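Local coordinates for RNA-induced transcriptional silencing complex protein tas3 (Schizosaccharomyces pombe, PDB 3D1B), which serves, here through its C-terminal all-helical part, as an adaptor subunit of the RITS complex, helping RNA interference build heterochromatin and ensure accurate chromosome segregation, at residues L81-K86 with Q114-A119; S96-L101 with D110-I115; V39-H44 with K48-S53; S26-N31 with Q57-A62. One frame throughout, in Å; residues are numbered along the deposited sequence.

Contact 1 of 4, residues L81-K86 with Q114-A119; sequences LSNLEK and QILKEA
L116 sends its two methyl groups across to helix 74-84, where CD2 lies against the amide of N83 and CD1 against the side chain of L84. The first approach brings L116 CD2 to within 3.8 Å of N83 OD1, a contact of a methyl with an amide oxygen. The two side chains slide past each other in opposite directions, so the leucine tip runs alongside the asparagine. The second is a purely apolar meeting of branches, L84 CD1 to L116 CD1 at 4.2 Å, where the two side chains meet at a slant. With CG of L116 swung away from its own backbone N (chi1 175°), the isobutyl group extends over the gap between the helices. The gap is fairly wide, 8.5 Å between the CA atoms of L84 and L116, and about 99 Å² is buried in all.

This is a helix-to-helix contact inside the C-terminal helical domain of Tas3, joining the C-terminal end of helix 74-84 to the middle of helix 109-122. Helix 89-105 comes between them in sequence and receives other side chains from both: L81 packs on its Y99, and I115 on V94 and I98. Q87, just past helix 74-84, adds to the cover of L116, and its NE2 donates to the carbonyl oxygen of N83. On another side of helix 109-122, E118 OE1 accepts a hydrogen bond from S26 N.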
loop_
_atom_site.group_PDB
_atom_site.type_symbol
_atom_site.label_atom_id
_atom_site.label_comp_id
_atom_site.label_asym_id
_atom_site.label_seq_id
_atom_site.Cartn_x
_atom_site.Cartn_y
_atom_site.Cartn_z
ATOM N N LEU A 81 12.444 -14.057 -5.808
ATOM C CA LEU A 81 12.033 -12.806 -6.439
ATOM C C LEU A 81 12.027 -12.911 -7.961
ATOM O O LEU A 81 11.167 -12.327 -8.619
ATOM C CB LEU A 81 12.945 -11.656 -5.989
ATOM C CG LEU A 81 12.792 -11.244 -4.515
ATOM C CD1 LEU A 81 13.851 -10.211 -4.152
ATOM C CD2 LEU A 81 11.387 -10.684 -4.274
ATOM N N SER A 82 12.979 -13.648 -8.525
ATOM C CA SER A 82 13.014 -13.802 -9.977
ATOM C C SER A 82 11.766 -14.547 -10.420
ATOM O O SER A 82 11.188 -14.249 -11.464
ATOM C CB SER A 82 14.262 -14.573 -10.427
ATOM O OG SER A 82 15.354 -13.691 -10.643
ATOM N N ASN A 83 11.341 -15.510 -9.609
ATOM C CA ASN A 83 10.158 -16.291 -9.923
ATOM C C ASN A 83 8.901 -15.455 -9.732
ATOM O O ASN A 83 7.939 -15.586 -10.489
ATOM C CB ASN A 83 10.098 -17.539 -9.033
ATOM C CG ASN A 83 8.868 -18.379 -9.296
ATOM O OD1 ASN A 83 7.923 -18.382 -8.505
ATOM N ND2 ASN A 83 8.865 -19.086 -10.420
ATOM N N LEU A 84 8.921 -14.581 -8.727
ATOM C CA LEU A 84 7.777 -13.726 -8.428
ATOM C C LEU A 84 7.445 -12.791 -9.587
ATOM O O LEU A 84 6.273 -12.522 -9.863
ATOM C CB LEU A 84 8.060 -12.907 -7.161
ATOM C CG LEU A 84 6.933 -11.988 -6.676
ATOM C CD1 LEU A 84 5.640 -12.793 -6.485
ATOM C CD2 LEU A 84 7.346 -11.325 -5.364
ATOM N N GLU A 85 8.477 -12.297 -10.263
ATOM C CA GLU A 85 8.294 -11.384 -11.393
ATOM C C GLU A 85 7.459 -11.985 -12.523
ATOM O O GLU A 85 6.829 -11.255 -13.285
ATOM C CB GLU A 85 9.656 -10.976 -11.964
ATOM C CG GLU A 85 10.475 -10.079 -11.049
ATOM C CD GLU A 85 10.113 -8.613 -11.194
ATOM O OE1 GLU A 85 9.069 -8.317 -11.825
ATOM O OE2 GLU A 85 10.868 -7.762 -10.672
ATOM N N LYS A 86 7.455 -13.311 -12.622
ATOM C CA LYS A 86 6.734 -14.002 -13.692
ATOM C C LYS A 86 5.304 -14.396 -13.373
ATOM O O LYS A 86 4.588 -14.895 -14.245
ATOM C CB LYS A 86 7.495 -15.265 -14.079
ATOM C CG LYS A 86 8.920 -14.982 -14.481
ATOM C CD LYS A 86 9.639 -16.224 -14.960
ATOM C CE LYS A 86 9.924 -17.201 -13.840
ATOM N NZ LYS A 86 10.985 -18.145 -14.284
ATOM N N GLN A 114 4.995 -21.968 -0.945
ATOM C CA GLN A 114 3.780 -22.777 -0.956
ATOM C C GLN A 114 2.556 -21.874 -1.110
ATOM O O GLN A 114 1.651 -22.166 -1.892
ATOM C CB GLN A 114 3.660 -23.591 0.334
ATOM C CG GLN A 114 4.732 -24.650 0.502
ATOM C CD GLN A 114 4.632 -25.356 1.841
ATOM O OE1 GLN A 114 3.626 -26.002 2.139
ATOM N NE2 GLN A 114 5.673 -25.232 2.655
ATOM N N ILE A 115 2.526 -20.775 -0.361
ATOM C CA ILE A 115 1.406 -19.842 -0.436
ATOM C C ILE A 115 1.295 -19.282 -1.856
ATOM O O ILE A 115 0.204 -19.200 -2.425
ATOM C CB ILE A 115 1.593 -18.671 0.555
ATOM C CG1 ILE A 115 1.653 -19.203 1.991
ATOM C CG2 ILE A 115 0.443 -17.683 0.419
ATOM C CD1 ILE A 115 1.945 -18.139 3.027
ATOM N N LEU A 116 2.431 -18.903 -2.432
ATOM C CA LEU A 116 2.441 -18.349 -3.778
ATOM C C LEU A 116 1.934 -19.370 -4.791
ATOM O O LEU A 116 1.167 -19.034 -5.694
ATOM C CB LEU A 116 3.860 -17.903 -4.163
ATOM C CG LEU A 116 3.997 -17.416 -5.612
ATOM C CD1 LEU A 116 3.197 -16.140 -5.817
ATOM C CD2 LEU A 116 5.469 -17.177 -5.933
ATOM N N LYS A 117 2.362 -20.617 -4.634
ATOM C CA LYS A 117 1.948 -21.676 -5.545
ATOM C C LYS A 117 0.439 -21.878 -5.467
ATOM O O LYS A 117 -0.221 -22.113 -6.480
ATOM C CB LYS A 117 2.666 -22.983 -5.202
ATOM C CG LYS A 117 2.367 -24.114 -6.174
ATOM C CD LYS A 117 2.926 -23.821 -7.560
ATOM C CE LYS A 117 2.074 -24.466 -8.644
ATOM N NZ LYS A 117 1.826 -25.911 -8.377
ATOM N N GLU A 118 -0.106 -21.776 -4.261
ATOM C CA GLU A 118 -1.539 -21.948 -4.064
ATOM C C GLU A 118 -2.283 -20.791 -4.725
ATOM O O GLU A 118 -3.308 -20.989 -5.382
ATOM C CB GLU A 118 -1.848 -21.991 -2.569
ATOM C CG GLU A 118 -3.123 -22.706 -2.211
ATOM C CD GLU A 118 -3.297 -22.828 -0.710
ATOM O OE1 GLU A 118 -3.541 -21.796 -0.061
ATOM O OE2 GLU A 118 -3.177 -23.953 -0.180
ATOM N N ALA A 119 -1.760 -19.579 -4.559
ATOM C CA ALA A 119 -2.386 -18.400 -5.146
ATOM C C ALA A 119 -2.398 -18.500 -6.667
ATOM O O ALA A 119 -3.382 -18.135 -7.316
ATOM C CB ALA A 119 -1.643 -17.137 -4.713
#

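Contact 2 of 4, residues S96-L101 with D110-I115; sequences SSIYKL and DFASQI
I98 faces A112 and I115 across the gap between helices 89-105 and 109-122, and its side chain divides at CB. One branch is short: CG2 drops onto A112, 3.7 Å from its CB and 4.0 Å from its CA. The other goes through CG1, which passes I115 CG2 at 4.1 Å, and finishes at CD1, 4.0 Å from I115 CD1. I115 CD1 also lies 4.1 Å from I98 CG2, so I115 touches both branches. With chi1 at -67°, I98 holds CG2 opposite its backbone N and over the alanine, while a chi2 of -65° bends CD1 round to the isoleucine.

The small side chain of A112 probably lets the helices come this close. The CA atoms of I98 and A112 are 6.4 Å apart, with I98 CG2 and A112 CB meeting between them. The two helices follow one another in the chain through a short turn and pack as neighbours in the C-terminal helical domain. F27 touches both isoleucines, and F80 covers A112 from helix 74-84. All the atoms that meet across this contact are carbon, so it depends on shape and on burial of hydrocarbon, with no polar group to fix its direction.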
loop_
_atom_site.group_PDB
_atom_site.type_symbol
_atom_site.label_atom_id
_atom_site.label_comp_id
_atom_site.label_asym_id
_atom_site.label_seq_id
_atom_site.Cartn_x
_atom_site.Cartn_y
_atom_site.Cartn_z
ATOM N N SER A 96 4.337 -10.705 -3.211
ATOM C CA SER A 96 5.009 -9.513 -2.695
ATOM C C SER A 96 4.601 -9.222 -1.248
ATOM O O SER A 96 5.438 -8.873 -0.416
ATOM C CB SER A 96 4.688 -8.298 -3.573
ATOM O OG SER A 96 5.304 -7.127 -3.057
ATOM N N SER A 97 3.317 -9.384 -0.938
ATOM C CA SER A 97 2.839 -9.119 0.414
ATOM C C SER A 97 3.371 -10.145 1.417
ATOM O O SER A 97 3.693 -9.795 2.553
ATOM C CB SER A 97 1.306 -9.095 0.436
ATOM O OG SER A 97 0.774 -10.287 -0.111
ATOM N N ILE A 98 3.468 -11.405 1.002
ATOM C CA ILE A 98 3.983 -12.445 1.885
ATOM C C ILE A 98 5.489 -12.264 2.061
ATOM O O ILE A 98 6.030 -12.536 3.132
ATOM C CB ILE A 98 3.695 -13.862 1.332
ATOM C CG1 ILE A 98 2.187 -14.130 1.341
ATOM C CG2 ILE A 98 4.398 -14.915 2.183
ATOM C CD1 ILE A 98 1.574 -14.165 2.740
ATOM N N TYR A 99 6.162 -11.787 1.018
ATOM C CA TYR A 99 7.606 -11.578 1.114
ATOM C C TYR A 99 7.931 -10.512 2.168
ATOM O O TYR A 99 9.030 -10.499 2.731
ATOM C CB TYR A 99 8.189 -11.186 -0.247
ATOM C CG TYR A 99 9.700 -11.228 -0.257
ATOM C CD1 TYR A 99 10.378 -12.430 -0.057
ATOM C CD2 TYR A 99 10.452 -10.058 -0.400
ATOM C CE1 TYR A 99 11.771 -12.472 0.008
ATOM C CE2 TYR A 99 11.850 -10.090 -0.338
ATOM C CZ TYR A 99 12.499 -11.299 -0.133
ATOM O OH TYR A 99 13.873 -11.343 -0.062
ATOM N N LYS A 100 6.985 -9.610 2.433
ATOM C CA LYS A 100 7.180 -8.591 3.467
ATOM C C LYS A 100 7.336 -9.317 4.802
ATOM O O LYS A 100 8.047 -8.860 5.696
ATOM C CB LYS A 100 5.960 -7.667 3.591
ATOM C CG LYS A 100 5.643 -6.836 2.379
ATOM C CD LYS A 100 6.745 -5.832 2.090
ATOM C CE LYS A 100 6.440 -5.078 0.807
ATOM N NZ LYS A 100 7.631 -4.332 0.312
ATOM N N LEU A 101 6.636 -10.443 4.938
ATOM C CA LEU A 101 6.689 -11.229 6.167
ATOM C C LEU A 101 7.970 -12.049 6.227
ATOM O O LEU A 101 8.480 -12.345 7.308
ATOM C CB LEU A 101 5.465 -12.152 6.255
ATOM C CG LEU A 101 4.110 -11.433 6.319
ATOM C CD1 LEU A 101 3.015 -12.472 6.533
ATOM C CD2 LEU A 101 4.090 -10.416 7.440
ATOM N N ASP A 110 10.330 -21.266 2.236
ATOM C CA ASP A 110 9.682 -22.442 1.664
ATOM C C ASP A 110 8.169 -22.331 1.825
ATOM O O ASP A 110 7.414 -22.705 0.930
ATOM C CB ASP A 110 10.165 -23.726 2.344
ATOM C CG ASP A 110 11.634 -23.995 2.103
ATOM O OD1 ASP A 110 12.073 -23.895 0.939
ATOM O OD2 ASP A 110 12.348 -24.317 3.078
ATOM N N PHE A 111 7.737 -21.817 2.973
ATOM C CA PHE A 111 6.312 -21.648 3.258
ATOM C C PHE A 111 5.745 -20.574 2.326
ATOM O O PHE A 111 4.642 -20.719 1.782
ATOM C CB PHE A 111 6.132 -21.234 4.721
ATOM C CG PHE A 111 4.700 -21.202 5.182
ATOM C CD1 PHE A 111 3.979 -22.383 5.342
ATOM C CD2 PHE A 111 4.082 -19.995 5.488
ATOM C CE1 PHE A 111 2.657 -22.355 5.809
ATOM C CE2 PHE A 111 2.765 -19.956 5.955
ATOM C CZ PHE A 111 2.055 -21.139 6.114
ATOM N N ALA A 112 6.503 -19.498 2.139
ATOM C CA ALA A 112 6.068 -18.421 1.258
ATOM C C ALA A 112 5.852 -18.973 -0.148
ATOM O O ALA A 112 4.897 -18.614 -0.822
ATOM C CB ALA A 112 7.109 -17.306 1.230
ATOM N N SER A 113 6.749 -19.851 -0.590
ATOM C CA SER A 113 6.627 -20.438 -1.916
ATOM C C SER A 113 5.359 -21.284 -2.025
ATOM O O SER A 113 4.712 -21.308 -3.072
ATOM C CB SER A 113 7.861 -21.283 -2.242
ATOM O OG SER A 113 8.994 -20.444 -2.445
ATOM N N GLN A 114 4.995 -21.968 -0.945
ATOM C CA GLN A 114 3.780 -22.777 -0.956
ATOM C C GLN A 114 2.556 -21.874 -1.110
ATOM O O GLN A 114 1.651 -22.166 -1.892
ATOM C CB GLN A 114 3.660 -23.591 0.334
ATOM C CG GLN A 114 4.732 -24.650 0.502
ATOM C CD GLN A 114 4.632 -25.356 1.841
ATOM O OE1 GLN A 114 3.626 -26.002 2.139
ATOM N NE2 GLN A 114 5.673 -25.232 2.655
ATOM N N ILE A 115 2.526 -20.775 -0.361
ATOM C CA ILE A 115 1.406 -19.842 -0.436
ATOM C C ILE A 115 1.295 -19.282 -1.856
ATOM O O ILE A 115 0.204 -19.200 -2.425
ATOM C CB ILE A 115 1.593 -18.671 0.555
ATOM C CG1 ILE A 115 1.653 -19.203 1.991
ATOM C CG2 ILE A 115 0.443 -17.683 0.419
ATOM C CD1 ILE A 115 1.945 -18.139 3.027
#

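Contact 3 of 4, residues V39-H44 with K48-S53; sequences VKVIPH and KLIDFS
H44 O is gripped by two backbone donors. L49 N donates to it over 2.7 Å, almost in line with the carbonyl bond (C=O...N angle 170°), whereas I50 N comes in at 3.3 Å from above the carbonyl plane, 47° out of it. Both N-H groups point well at the oxygen, so this carbonyl near the end of the helix accepts two bonds.

The first of these bonds belongs to a Schellman motif that ends helix 32-46: K48 takes a positive phi of 63°, and the chain folds back on the final turn. The helix is already kinked at P43, which has no N-H to give. From this turn the chain proceeds to D51, the N-cap residue of helix 52-60, whose OD1 caps a backbone N within that helix.

The remaining contacts are apolar or nearly so. I50 lays CG1 over the H44 carbonyl and carries CD1 on to V41 CG1, 3.8 Å away, with H44 CB at 4.0 Å from the same CD1. The V41 and I50 side chains cross at about a right angle. Replacing I50 with an alanine removes these CD1 contacts and is likely to open a gap beside V41 and H44 CB. L49 CD1 comes obliquely to the H44 ring, 3.9 Å from ND1. V55 and L58 of helix 52-60 also pack on V41 and I50. From the second subunit, Y99 rests on I50 and L81 on H44, while S96 OG is hydrogen-bonded to L49 O.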
loop_
_atom_site.group_PDB
_atom_site.type_symbol
_atom_site.label_atom_id
_atom_site.label_comp_id
_atom_site.label_asym_id
_atom_site.label_seq_id
_atom_site.Cartn_x
_atom_site.Cartn_y
_atom_site.Cartn_z
ATOM N N VAL A 39 -12.229 -8.061 7.736
ATOM C CA VAL A 39 -13.506 -7.441 8.075
ATOM C C VAL A 39 -13.346 -5.942 8.312
ATOM O O VAL A 39 -14.191 -5.146 7.891
ATOM C CB VAL A 39 -14.128 -8.096 9.336
ATOM C CG1 VAL A 39 -15.320 -7.279 9.823
ATOM C CG2 VAL A 39 -14.558 -9.513 9.013
ATOM N N LYS A 40 -12.256 -5.561 8.971
ATOM C CA LYS A 40 -11.995 -4.157 9.271
ATOM C C LYS A 40 -11.368 -3.408 8.098
ATOM O O LYS A 40 -11.596 -2.211 7.923
ATOM C CB LYS A 40 -11.067 -4.032 10.486
ATOM C CG LYS A 40 -11.554 -4.725 11.753
ATOM C CD LYS A 40 -10.765 -4.234 12.960
ATOM C CE LYS A 40 -11.103 -4.995 14.236
ATOM N NZ LYS A 40 -10.202 -6.167 14.454
ATOM N N VAL A 41 -10.585 -4.121 7.296
ATOM C CA VAL A 41 -9.890 -3.529 6.156
ATOM C C VAL A 41 -10.723 -3.335 4.896
ATOM O O VAL A 41 -10.623 -2.300 4.233
ATOM C CB VAL A 41 -8.655 -4.381 5.764
ATOM C CG1 VAL A 41 -8.050 -3.863 4.471
ATOM C CG2 VAL A 41 -7.617 -4.354 6.878
ATOM N N ILE A 42 -11.548 -4.325 4.573
ATOM C CA ILE A 42 -12.331 -4.287 3.347
ATOM C C ILE A 42 -13.209 -3.060 3.051
ATOM O O ILE A 42 -13.381 -2.700 1.889
ATOM C CB ILE A 42 -13.163 -5.587 3.201
ATOM C CG1 ILE A 42 -13.405 -5.866 1.717
ATOM C CG2 ILE A 42 -14.464 -5.482 3.973
ATOM C CD1 ILE A 42 -13.949 -7.248 1.437
ATOM N N PRO A 43 -13.776 -2.406 4.078
ATOM C CA PRO A 43 -14.608 -1.229 3.787
ATOM C C PRO A 43 -13.838 -0.147 3.025
ATOM O O PRO A 43 -14.380 0.516 2.135
ATOM C CB PRO A 43 -15.020 -0.750 5.177
ATOM C CG PRO A 43 -15.080 -2.030 5.959
ATOM C CD PRO A 43 -13.827 -2.736 5.514
ATOM N N HIS A 44 -12.570 0.024 3.388
ATOM C CA HIS A 44 -11.708 1.022 2.764
ATOM C C HIS A 44 -11.403 0.647 1.324
ATOM O O HIS A 44 -11.068 1.503 0.504
ATOM C CB HIS A 44 -10.417 1.145 3.570
ATOM C CG HIS A 44 -10.652 1.440 5.019
ATOM N ND1 HIS A 44 -11.371 2.536 5.446
ATOM C CD2 HIS A 44 -10.306 0.758 6.138
ATOM C CE1 HIS A 44 -11.461 2.514 6.765
ATOM N NE2 HIS A 44 -10.824 1.446 7.208
ATOM N N LYS A 48 -12.809 2.577 -1.949
ATOM C CA LYS A 48 -11.724 2.962 -2.838
ATOM C C LYS A 48 -10.655 3.882 -2.249
ATOM O O LYS A 48 -10.122 4.753 -2.941
ATOM C CB LYS A 48 -12.318 3.583 -4.105
ATOM C CG LYS A 48 -13.588 2.885 -4.590
ATOM C CD LYS A 48 -13.419 2.172 -5.925
ATOM C CE LYS A 48 -12.935 0.742 -5.759
ATOM N NZ LYS A 48 -13.691 -0.175 -6.668
ATOM N N LEU A 49 -10.356 3.708 -0.966
ATOM C CA LEU A 49 -9.304 4.492 -0.335
ATOM C C LEU A 49 -8.017 3.713 -0.586
ATOM O O LEU A 49 -6.939 4.286 -0.722
ATOM C CB LEU A 49 -9.521 4.611 1.175
ATOM C CG LEU A 49 -10.542 5.623 1.692
ATOM C CD1 LEU A 49 -10.533 5.608 3.216
ATOM C CD2 LEU A 49 -10.192 7.016 1.172
ATOM N N ILE A 50 -8.152 2.391 -0.648
ATOM C CA ILE A 50 -7.016 1.503 -0.872
ATOM C C ILE A 50 -7.319 0.487 -1.969
ATOM O O ILE A 50 -8.490 0.207 -2.261
ATOM C CB ILE A 50 -6.644 0.724 0.417
ATOM C CG1 ILE A 50 -7.795 -0.191 0.836
ATOM C CG2 ILE A 50 -6.331 1.700 1.541
ATOM C CD1 ILE A 50 -7.474 -1.066 2.040
ATOM N N ASP A 51 -6.269 -0.056 -2.580
ATOM C CA ASP A 51 -6.441 -1.056 -3.632
ATOM C C ASP A 51 -6.235 -2.459 -3.065
ATOM O O ASP A 51 -5.901 -2.616 -1.891
ATOM C CB ASP A 51 -5.476 -0.814 -4.809
ATOM C CG ASP A 51 -4.015 -0.871 -4.405
ATOM O OD1 ASP A 51 -3.650 -1.727 -3.574
ATOM O OD2 ASP A 51 -3.221 -0.062 -4.939
ATOM N N PHE A 52 -6.407 -3.480 -3.896
ATOM C CA PHE A 52 -6.277 -4.847 -3.406
ATOM C C PHE A 52 -4.885 -5.205 -2.901
ATOM O O PHE A 52 -4.740 -5.993 -1.966
ATOM C CB PHE A 52 -6.695 -5.852 -4.478
ATOM C CG PHE A 52 -6.890 -7.240 -3.943
ATOM C CD1 PHE A 52 -7.983 -7.533 -3.136
ATOM C CD2 PHE A 52 -5.949 -8.235 -4.187
ATOM C CE1 PHE A 52 -8.139 -8.797 -2.571
ATOM C CE2 PHE A 52 -6.097 -9.509 -3.626
ATOM C CZ PHE A 52 -7.194 -9.785 -2.816
ATOM N N SER A 53 -3.852 -4.651 -3.523
ATOM C CA SER A 53 -2.498 -4.952 -3.071
ATOM C C SER A 53 -2.355 -4.493 -1.629
ATOM O O SER A 53 -1.703 -5.147 -0.817
ATOM C CB SER A 53 -1.462 -4.236 -3.940
ATOM O OG SER A 53 -1.490 -4.748 -5.258
#

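Contact 4 of 4, residues S26-N31 with Q57-A62; sequences SFFQTN and QLVFSA
F27 and F28, on the short, weakly bonded helix 26-29, meet V59 and F60 near the C-terminal end of helix 52-60, the CA atoms of F28 and F60 standing 7.9 Å apart. The two phenylalanine rings F27 and F60 are 5.6 Å between centroids with their planes at 47°, an oblique pairing that is neither stacked nor T-shaped. F60 CD1 comes up to the rim of the F27 ring, close to its plane, 3.8 Å from CE2. F28 is used edge-on as well: V59 CG1 sits in the plane of its ring, 3.9 Å from CE1. Both F27 and F28 have CG trans to the backbone N (chi1 -178° and 180°), which extends their rings toward helix 52-60. Putting a serine at F27 would probably leave a gap beside F60 and free that ring to shift. Just beyond, S61 OG donates to L58 O over 2.6 Å, folding the serine back on the helix.

Among the neighbouring helices, F27 and F60 both rest on I98 of helix 89-105. F28 packs on L22 of helix 14-23 and on C34 and L38 of helix 32-46, and L22 also touches F60.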
loop_
_atom_site.group_PDB
_atom_site.type_symbol
_atom_site.label_atom_id
_atom_site.label_comp_id
_atom_site.label_asym_id
_atom_site.label_seq_id
_atom_site.Cartn_x
_atom_site.Cartn_y
_atom_site.Cartn_z
ATOM N N SER A 26 -4.936 -21.228 2.082
ATOM C CA SER A 26 -4.824 -21.991 3.317
ATOM C C SER A 26 -4.268 -21.119 4.434
ATOM O O SER A 26 -4.693 -21.215 5.589
ATOM C CB SER A 26 -3.919 -23.205 3.103
ATOM O OG SER A 26 -4.473 -24.069 2.123
ATOM N N PHE A 27 -3.315 -20.262 4.082
ATOM C CA PHE A 27 -2.693 -19.365 5.049
ATOM C C PHE A 27 -3.729 -18.435 5.674
ATOM O O PHE A 27 -3.673 -18.132 6.865
ATOM C CB PHE A 27 -1.589 -18.562 4.351
ATOM C CG PHE A 27 -0.835 -17.627 5.256
ATOM C CD1 PHE A 27 -0.212 -18.094 6.411
ATOM C CD2 PHE A 27 -0.729 -16.275 4.934
ATOM C CE1 PHE A 27 0.512 -17.227 7.235
ATOM C CE2 PHE A 27 -0.008 -15.398 5.748
ATOM C CZ PHE A 27 0.613 -15.879 6.902
ATOM N N PHE A 28 -4.677 -17.972 4.867
ATOM C CA PHE A 28 -5.722 -17.089 5.362
ATOM C C PHE A 28 -6.656 -17.884 6.272
ATOM O O PHE A 28 -7.015 -17.434 7.361
ATOM C CB PHE A 28 -6.528 -16.523 4.189
ATOM C CG PHE A 28 -7.640 -15.600 4.603
ATOM C CD1 PHE A 28 -7.420 -14.229 4.732
ATOM C CD2 PHE A 28 -8.915 -16.100 4.858
ATOM C CE1 PHE A 28 -8.458 -13.365 5.108
ATOM C CE2 PHE A 28 -9.957 -15.249 5.234
ATOM C CZ PHE A 28 -9.732 -13.879 5.358
ATOM N N GLN A 29 -7.023 -19.080 5.824
ATOM C CA GLN A 29 -7.951 -19.929 6.568
ATOM C C GLN A 29 -7.402 -20.551 7.846
ATOM O O GLN A 29 -8.160 -21.146 8.610
ATOM C CB GLN A 29 -8.507 -21.023 5.649
ATOM C CG GLN A 29 -9.164 -20.465 4.397
ATOM C CD GLN A 29 -10.036 -21.474 3.673
ATOM O OE1 GLN A 29 -9.834 -22.678 3.790
ATOM N NE2 GLN A 29 -11.001 -20.980 2.902
ATOM N N THR A 30 -6.096 -20.444 8.075
ATOM C CA THR A 30 -5.518 -20.975 9.305
ATOM C C THR A 30 -5.219 -19.831 10.271
ATOM O O THR A 30 -4.777 -20.058 11.393
ATOM C CB THR A 30 -4.217 -21.782 9.049
ATOM O OG1 THR A 30 -3.279 -20.986 8.317
ATOM C CG2 THR A 30 -4.525 -23.044 8.272
ATOM N N ASN A 31 -5.468 -18.598 9.827
ATOM C CA ASN A 31 -5.241 -17.414 10.653
ATOM C C ASN A 31 -6.518 -16.616 10.863
ATOM O O ASN A 31 -6.841 -15.729 10.067
ATOM C CB ASN A 31 -4.197 -16.494 10.015
ATOM C CG ASN A 31 -2.791 -17.029 10.143
ATOM O OD1 ASN A 31 -2.322 -17.795 9.304
ATOM N ND2 ASN A 31 -2.112 -16.638 11.210
ATOM N N GLN A 57 -1.567 -6.600 1.885
ATOM C CA GLN A 57 -0.502 -6.261 2.814
ATOM C C GLN A 57 -1.037 -6.074 4.233
ATOM O O GLN A 57 -0.446 -6.563 5.194
ATOM C CB GLN A 57 0.224 -4.993 2.346
ATOM C CG GLN A 57 1.600 -4.817 2.971
ATOM C CD GLN A 57 2.395 -3.690 2.327
ATOM O OE1 GLN A 57 2.224 -3.397 1.146
ATOM N NE2 GLN A 57 3.279 -3.071 3.096
ATOM N N LEU A 58 -2.162 -5.377 4.364
ATOM C CA LEU A 58 -2.747 -5.134 5.673
ATOM C C LEU A 58 -3.230 -6.419 6.325
ATOM O O LEU A 58 -2.949 -6.675 7.501
ATOM C CB LEU A 58 -3.904 -4.137 5.554
ATOM C CG LEU A 58 -3.433 -2.725 5.201
ATOM C CD1 LEU A 58 -4.627 -1.819 4.950
ATOM C CD2 LEU A 58 -2.582 -2.186 6.347
ATOM N N VAL A 59 -3.946 -7.228 5.555
ATOM C CA VAL A 59 -4.475 -8.481 6.067
ATOM C C VAL A 59 -3.377 -9.442 6.503
ATOM O O VAL A 59 -3.438 -10.015 7.594
ATOM C CB VAL A 59 -5.371 -9.161 5.015
ATOM C CG1 VAL A 59 -5.708 -10.578 5.450
ATOM C CG2 VAL A 59 -6.651 -8.351 4.838
ATOM N N PHE A 60 -2.360 -9.618 5.670
ATOM C CA PHE A 60 -1.288 -10.529 6.046
ATOM C C PHE A 60 -0.454 -10.012 7.215
ATOM O O PHE A 60 0.172 -10.800 7.930
ATOM C CB PHE A 60 -0.392 -10.834 4.839
ATOM C CG PHE A 60 -1.064 -11.666 3.784
ATOM C CD1 PHE A 60 -2.001 -12.632 4.135
ATOM C CD2 PHE A 60 -0.739 -11.510 2.443
ATOM C CE1 PHE A 60 -2.606 -13.430 3.161
ATOM C CE2 PHE A 60 -1.339 -12.306 1.464
ATOM C CZ PHE A 60 -2.274 -13.265 1.829
ATOM N N SER A 61 -0.454 -8.700 7.434
ATOM C CA SER A 61 0.319 -8.135 8.540
ATOM C C SER A 61 -0.266 -8.576 9.876
ATOM O O SER A 61 0.388 -8.467 10.918
ATOM C CB SER A 61 0.336 -6.600 8.476
ATOM O OG SER A 61 -0.898 -6.042 8.913
ATOM N N ALA A 62 -1.496 -9.085 9.837
ATOM C CA ALA A 62 -2.180 -9.540 11.043
ATOM C C ALA A 62 -1.980 -11.026 11.314
ATOM O O ALA A 62 -2.414 -11.525 12.352
ATOM C CB ALA A 62 -3.674 -9.239 10.945
#

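How the contacts relate
Contacts 1 and 2 share I115 and helix 109-122, their centres 8 Å apart, and L84 CD2 also lies 3.8 Å from S96 N. Contact 4 joins this C-terminal group to the earlier helices: I115 CD1 packs 3.6 Å from F27 CG, I98 CD1 3.5 Å from F60 CD2, and F111 CE2 3.5 Å from F27 CD1. Contact 3, nested in the chain loop that contact 4 closes, meets it through V41 and L58. It lies about 23 Å from contact 1, centre to centre, on the other side of the chain's centre. Both contacts 3 and 4 touch the second subunit, whose Y99 also packs on L58 of contact 4.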